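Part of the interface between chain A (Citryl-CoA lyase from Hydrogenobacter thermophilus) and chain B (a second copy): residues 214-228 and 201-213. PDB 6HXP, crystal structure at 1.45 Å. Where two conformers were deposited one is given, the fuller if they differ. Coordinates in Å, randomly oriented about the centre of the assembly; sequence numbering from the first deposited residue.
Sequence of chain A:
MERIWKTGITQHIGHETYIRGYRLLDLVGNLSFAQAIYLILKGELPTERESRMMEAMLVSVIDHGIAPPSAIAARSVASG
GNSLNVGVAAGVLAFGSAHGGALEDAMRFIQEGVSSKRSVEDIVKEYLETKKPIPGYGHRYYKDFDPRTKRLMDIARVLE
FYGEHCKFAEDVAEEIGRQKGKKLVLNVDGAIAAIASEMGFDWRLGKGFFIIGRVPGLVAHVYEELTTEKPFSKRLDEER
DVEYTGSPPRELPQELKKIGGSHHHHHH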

# COMPACT_ATOMS: atom_id res chain seq x y z
N ARG A 214 -12.45 -8.79 7.60
CA ARG A 214 -11.10 -9.34 7.90
C ARG A 214 -10.13 -8.34 8.50
O ARG A 214 -9.13 -8.73 9.14
CB ARG A 214 -10.52 -9.96 6.64
CG ARG A 214 -9.12 -10.56 6.73
CD ARG A 214 -9.00 -11.68 7.73
NE ARG A 214 -9.94 -12.77 7.46
CZ ARG A 214 -9.77 -13.75 6.57
NH1 ARG A 214 -8.62 -13.88 5.91
NH2 ARG A 214 -10.74 -14.64 6.37
N VAL A 215 -10.34 -7.03 8.28
CA VAL A 215 -9.40 -6.04 8.83
C VAL A 215 -9.20 -6.20 10.34
O VAL A 215 -8.06 -6.05 10.78
CB VAL A 215 -9.83 -4.60 8.41
CG1 VAL A 215 -9.31 -3.54 9.38
CG2 VAL A 215 -9.31 -4.32 7.01
N PRO A 216 -10.20 -6.53 11.17
CA PRO A 216 -9.89 -6.76 12.59
C PRO A 216 -8.85 -7.87 12.78
O PRO A 216 -8.00 -7.73 13.64
CB PRO A 216 -11.23 -7.12 13.20
CG PRO A 216 -12.25 -6.43 12.30
CD PRO A 216 -11.65 -6.59 10.92
N GLY A 217 -8.93 -8.94 12.02
CA GLY A 217 -7.93 -9.99 12.09
C GLY A 217 -6.55 -9.46 11.68
O GLY A 217 -5.55 -9.76 12.34
N LEU A 218 -6.49 -8.65 10.61
CA LEU A 218 -5.20 -8.08 10.22
C LEU A 218 -4.63 -7.21 11.33
O LEU A 218 -3.42 -7.21 11.57
CB LEU A 218 -5.29 -7.31 8.93
CG LEU A 218 -5.67 -8.14 7.69
CD1 LEU A 218 -5.91 -7.22 6.48
CD2 LEU A 218 -4.62 -9.18 7.39
N VAL A 219 -5.49 -6.38 11.95
CA VAL A 219 -5.01 -5.56 13.06
C VAL A 219 -4.43 -6.44 14.15
O VAL A 219 -3.35 -6.15 14.69
CB VAL A 219 -6.18 -4.70 13.62
CG1 VAL A 219 -5.78 -4.06 14.95
CG2 VAL A 219 -6.59 -3.61 12.62
N ALA A 220 -5.16 -7.53 14.50
CA ALA A 220 -4.63 -8.43 15.53
C ALA A 220 -3.26 -9.01 15.16
O ALA A 220 -2.35 -9.07 16.00
CB ALA A 220 -5.62 -9.54 15.82
N HIS A 221 -3.12 -9.44 13.91
CA HIS A 221 -1.86 -10.04 13.43
C HIS A 221 -0.71 -9.01 13.43
O HIS A 221 0.39 -9.33 13.85
CB HIS A 221 -2.04 -10.62 12.02
CG HIS A 221 -2.66 -11.97 12.06
ND1 HIS A 221 -1.90 -13.11 12.30
CD2 HIS A 221 -3.97 -12.32 11.96
CE1 HIS A 221 -2.78 -14.12 12.33
NE2 HIS A 221 -4.04 -13.69 12.16
N VAL A 222 -0.97 -7.81 12.95
CA VAL A 222 0.07 -6.81 12.92
C VAL A 222 0.47 -6.38 14.32
O VAL A 222 1.65 -6.24 14.63
CB VAL A 222 -0.37 -5.62 12.04
CG1 VAL A 222 0.63 -4.46 12.13
CG2 VAL A 222 -0.53 -6.07 10.61
N TYR A 223 -0.52 -6.19 15.18
CA TYR A 223 -0.22 -5.83 16.57
C TYR A 223 0.63 -6.94 17.21
O TYR A 223 1.59 -6.68 17.95
CB TYR A 223 -1.53 -5.61 17.35
CG TYR A 223 -1.32 -5.42 18.83
CD1 TYR A 223 -0.92 -4.19 19.36
CD2 TYR A 223 -1.46 -6.49 19.70
CE1 TYR A 223 -0.72 -4.04 20.74
CE2 TYR A 223 -1.14 -6.36 21.05
CZ TYR A 223 -0.81 -5.13 21.57
OH TYR A 223 -0.55 -5.07 22.93
N GLU A 224 0.25 -8.20 17.02
CA GLU A 224 1.00 -9.31 17.58
C GLU A 224 2.44 -9.31 17.05
O GLU A 224 3.41 -9.46 17.82
CB GLU A 224 0.28 -10.63 17.28
CG GLU A 224 0.93 -11.80 18.00
CD GLU A 224 0.22 -13.10 17.77
OE1 GLU A 224 0.03 -13.49 16.60
OE2 GLU A 224 -0.19 -13.74 18.77
N GLU A 225 2.62 -9.09 15.73
CA GLU A 225 3.96 -9.08 15.18
C GLU A 225 4.80 -7.93 15.82
O GLU A 225 5.97 -8.12 16.15
CB GLU A 225 3.92 -8.88 13.67
CG GLU A 225 5.26 -9.07 12.98
CD GLU A 225 5.79 -10.49 12.98
OE1 GLU A 225 4.96 -11.43 12.95
OE2 GLU A 225 7.03 -10.67 13.00
N LEU A 226 4.21 -6.75 15.94
CA LEU A 226 4.93 -5.59 16.47
C LEU A 226 5.29 -5.69 17.94
O LEU A 226 6.27 -5.06 18.34
CB LEU A 226 4.12 -4.32 16.26
CG LEU A 226 3.96 -3.86 14.80
CD1 LEU A 226 2.99 -2.68 14.70
CD2 LEU A 226 5.33 -3.50 14.18
N THR A 227 4.49 -6.40 18.74
CA THR A 227 4.67 -6.45 20.18
C THR A 227 5.25 -7.72 20.69
O THR A 227 5.63 -7.76 21.87
CB THR A 227 3.31 -6.16 20.87
OG1 THR A 227 2.38 -7.20 20.56
CG2 THR A 227 2.78 -4.78 20.51
N THR A 228 5.34 -8.79 19.87
CA THR A 228 5.88 -10.06 20.36
C THR A 228 7.11 -10.57 19.60
O THR A 228 7.66 -11.58 20.02
CB THR A 228 4.79 -11.15 20.39
OG1 THR A 228 4.46 -11.58 19.09
CG2 THR A 228 3.55 -10.71 21.10
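Chain B (201-213) FDWRLGKGFFIIG

Chain B meets the helix of chain A, residues 214-228, with a loop at 201-202, a short 3-10 segment at 203-205 and then a helix that runs on past B:Gly213. The two helices are nearly antiparallel: their N-to-C directions differ by 164°, and their axes approach to 9.4 Å. The CA atoms pair accordingly in opposite order along the two chains: A:Pro216 lies beside B:Ile212, A:Val219 beside B:Gly208, and A:Tyr223 beside B:Leu205, so the start of the chain B stretch lies against the later turns of the chain A helix. Together the two stretches bury 503 Å².

The closest backbone pairing falls where one side chain is absent. B:Gly208 CA and A:Val219 CA are 5.9 Å apart, and A:Val219 CG1 rests 3.8 Å from B:Gly208 CA. A CB at that glycine would point toward chain A and come to 2.8 Å from A:Val219 CG1, a clash; the bare backbone is the hollow and the valine is the bump. B:Leu205 and B:Ile212 flank this hollow along the sequence, and both lean into the contact from CA-to-CB bonds that start out sideways. As a result A:Val219 CG1 also touches B:Leu205 CD1 at 3.7 Å, while A:Val219 CG2 packs 3.9 Å from B:Ile212 CG1.

One turn earlier on chain A the roles change, and B:Ile212 becomes the bump. Its CD1 reaches 3.9 Å from A:Pro216 CA, and its CG1 lies 4.0 Å from A:Val215 CG1. A:Val215 CG1 also meets B:Ile211 CG2 at 3.8 Å. The chain A helix is kinked here, where the nitrogens of A:Pro216 and A:Gly217 make no bond to the preceding turn.

Toward the other end the apolar seam gives way to polar groups. B:Leu205 CD1 sits 4.0 Å from A:Tyr223 CD1, and B:Arg204 CB lies at the edge of the tyrosine ring, 4.0 Å from A:Tyr223 CE1. Beyond it, A:Tyr223 OH donates a short hydrogen bond to B:Asp202 OD2 at 2.5 Å. In the conformer given, that carboxylate also bonds within its own chain: B:Arg204 N bonds to B:Asp202 OD1 at 3.2 Å, and B:Arg204 NE forms a salt bridge with B:Asp202 OD2 at 2.7 Å. The guanidinium offers one face to A:Thr227, whose CG2 stands 3.6 Å from B:Arg204 CZ. A water completes the link, accepting from B:Arg204 NH1 and donating to A:Thr227 O.

The rule to read is small against branched at the tight point, with a polar cluster at one end.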

# COMPACT_ATOMS: atom_id res chain seq x y z
N PHE B 201 -7.07 -1.98 26.96
CA PHE B 201 -6.27 -2.18 25.79
C PHE B 201 -4.95 -1.45 25.87
O PHE B 201 -4.87 -0.36 26.43
CB PHE B 201 -7.01 -1.73 24.53
CG PHE B 201 -8.09 -2.71 24.13
CD1 PHE B 201 -7.76 -3.95 23.57
CD2 PHE B 201 -9.44 -2.37 24.20
CE1 PHE B 201 -8.75 -4.82 23.12
CE2 PHE B 201 -10.42 -3.24 23.74
CZ PHE B 201 -10.07 -4.46 23.22
N ASP B 202 -3.93 -2.04 25.26
CA ASP B 202 -2.60 -1.45 25.15
C ASP B 202 -2.65 -0.22 24.25
O ASP B 202 -3.32 -0.22 23.20
CB ASP B 202 -1.67 -2.50 24.54
CG ASP B 202 -0.22 -2.11 24.32
OD1 ASP B 202 0.19 -1.00 24.77
OD2 ASP B 202 0.52 -2.90 23.73
N TRP B 203 -1.93 0.84 24.64
CA TRP B 203 -1.88 2.07 23.82
C TRP B 203 -1.34 1.82 22.40
O TRP B 203 -1.72 2.50 21.45
CB TRP B 203 -1.03 3.16 24.51
CG TRP B 203 0.43 2.83 24.67
CD1 TRP B 203 1.04 2.35 25.79
CD2 TRP B 203 1.48 3.14 23.74
NE1 TRP B 203 2.40 2.23 25.57
CE2 TRP B 203 2.69 2.71 24.33
CE3 TRP B 203 1.50 3.69 22.47
CZ2 TRP B 203 3.92 2.87 23.68
CZ3 TRP B 203 2.73 3.89 21.85
CH2 TRP B 203 3.91 3.40 22.42
N ARG B 204 -0.54 0.75 22.24
CA ARG B 204 -0.00 0.41 20.92
C ARG B 204 -1.05 -0.12 19.96
O ARG B 204 -0.80 -0.24 18.76
CB ARG B 204 1.16 -0.56 21.03
CG ARG B 204 2.32 0.05 21.80
CD ARG B 204 3.42 -0.95 22.10
NE ARG B 204 2.97 -1.89 23.10
CZ ARG B 204 3.64 -2.96 23.50
NH1 ARG B 204 4.87 -3.20 23.04
NH2 ARG B 204 3.11 -3.78 24.40
N LEU B 205 -2.26 -0.37 20.44
CA LEU B 205 -3.37 -0.80 19.60
C LEU B 205 -4.28 0.39 19.17
O LEU B 205 -5.21 0.24 18.39
CB LEU B 205 -4.19 -1.82 20.39
CG LEU B 205 -5.22 -2.57 19.66
CD1 LEU B 205 -4.67 -3.36 18.39
CD2 LEU B 205 -5.83 -3.63 20.61
N GLY B 206 -3.99 1.61 19.64
CA GLY B 206 -4.88 2.74 19.42
C GLY B 206 -5.34 2.99 18.01
O GLY B 206 -6.52 3.22 17.77
N LYS B 207 -4.40 2.94 17.05
CA LYS B 207 -4.78 3.18 15.68
C LYS B 207 -5.66 2.05 15.16
O LYS B 207 -6.45 2.24 14.24
CB LYS B 207 -3.47 3.30 14.84
CG LYS B 207 -3.46 4.23 13.75
CD LYS B 207 -2.04 4.21 13.11
CE LYS B 207 -1.15 5.32 13.50
NZ LYS B 207 -0.15 5.46 12.45
N GLY B 208 -5.55 0.84 15.73
CA GLY B 208 -6.38 -0.28 15.29
C GLY B 208 -7.85 -0.01 15.35
O GLY B 208 -8.60 -0.42 14.47
N PHE B 209 -8.30 0.67 16.42
CA PHE B 209 -9.72 0.97 16.55
C PHE B 209 -10.18 1.90 15.44
O PHE B 209 -11.29 1.72 14.88
CB PHE B 209 -10.05 1.54 17.94
CG PHE B 209 -9.59 0.62 19.04
CD1 PHE B 209 -10.16 -0.64 19.21
CD2 PHE B 209 -8.50 0.96 19.84
CE1 PHE B 209 -9.69 -1.50 20.21
CE2 PHE B 209 -8.04 0.10 20.81
CZ PHE B 209 -8.61 -1.13 20.95
N PHE B 210 -9.37 2.89 15.13
CA PHE B 210 -9.64 3.83 14.05
C PHE B 210 -9.67 3.17 12.71
O PHE B 210 -10.64 3.34 11.95
CB PHE B 210 -8.63 4.97 14.07
CG PHE B 210 -8.92 6.08 13.11
CD1 PHE B 210 -10.11 6.77 13.16
CD2 PHE B 210 -7.97 6.49 12.20
CE1 PHE B 210 -10.36 7.84 12.30
CE2 PHE B 210 -8.23 7.55 11.33
CZ PHE B 210 -9.43 8.18 11.35
N ILE B 211 -8.72 2.29 12.46
CA ILE B 211 -8.72 1.59 11.18
C ILE B 211 -9.94 0.74 11.01
O ILE B 211 -10.60 0.75 9.96
CB ILE B 211 -7.44 0.72 11.09
CG1 ILE B 211 -6.17 1.60 11.01
CG2 ILE B 211 -7.52 -0.22 9.85
CD1 ILE B 211 -4.95 0.90 11.39
N ILE B 212 -10.27 -0.07 12.02
CA ILE B 212 -11.41 -0.97 11.92
C ILE B 212 -12.71 -0.17 11.70
O ILE B 212 -13.53 -0.58 10.88
CB ILE B 212 -11.51 -1.83 13.18
CG1 ILE B 212 -10.37 -2.82 13.21
CG2 ILE B 212 -12.88 -2.56 13.27
CD1 ILE B 212 -10.13 -3.48 14.60
N GLY B 213 -12.85 0.91 12.43
CA GLY B 213 -14.05 1.74 12.34
C GLY B 213 -14.18 2.45 11.03
O GLY B 213 -15.30 2.59 10.54
O HOH W 1 6.21 -5.74 23.62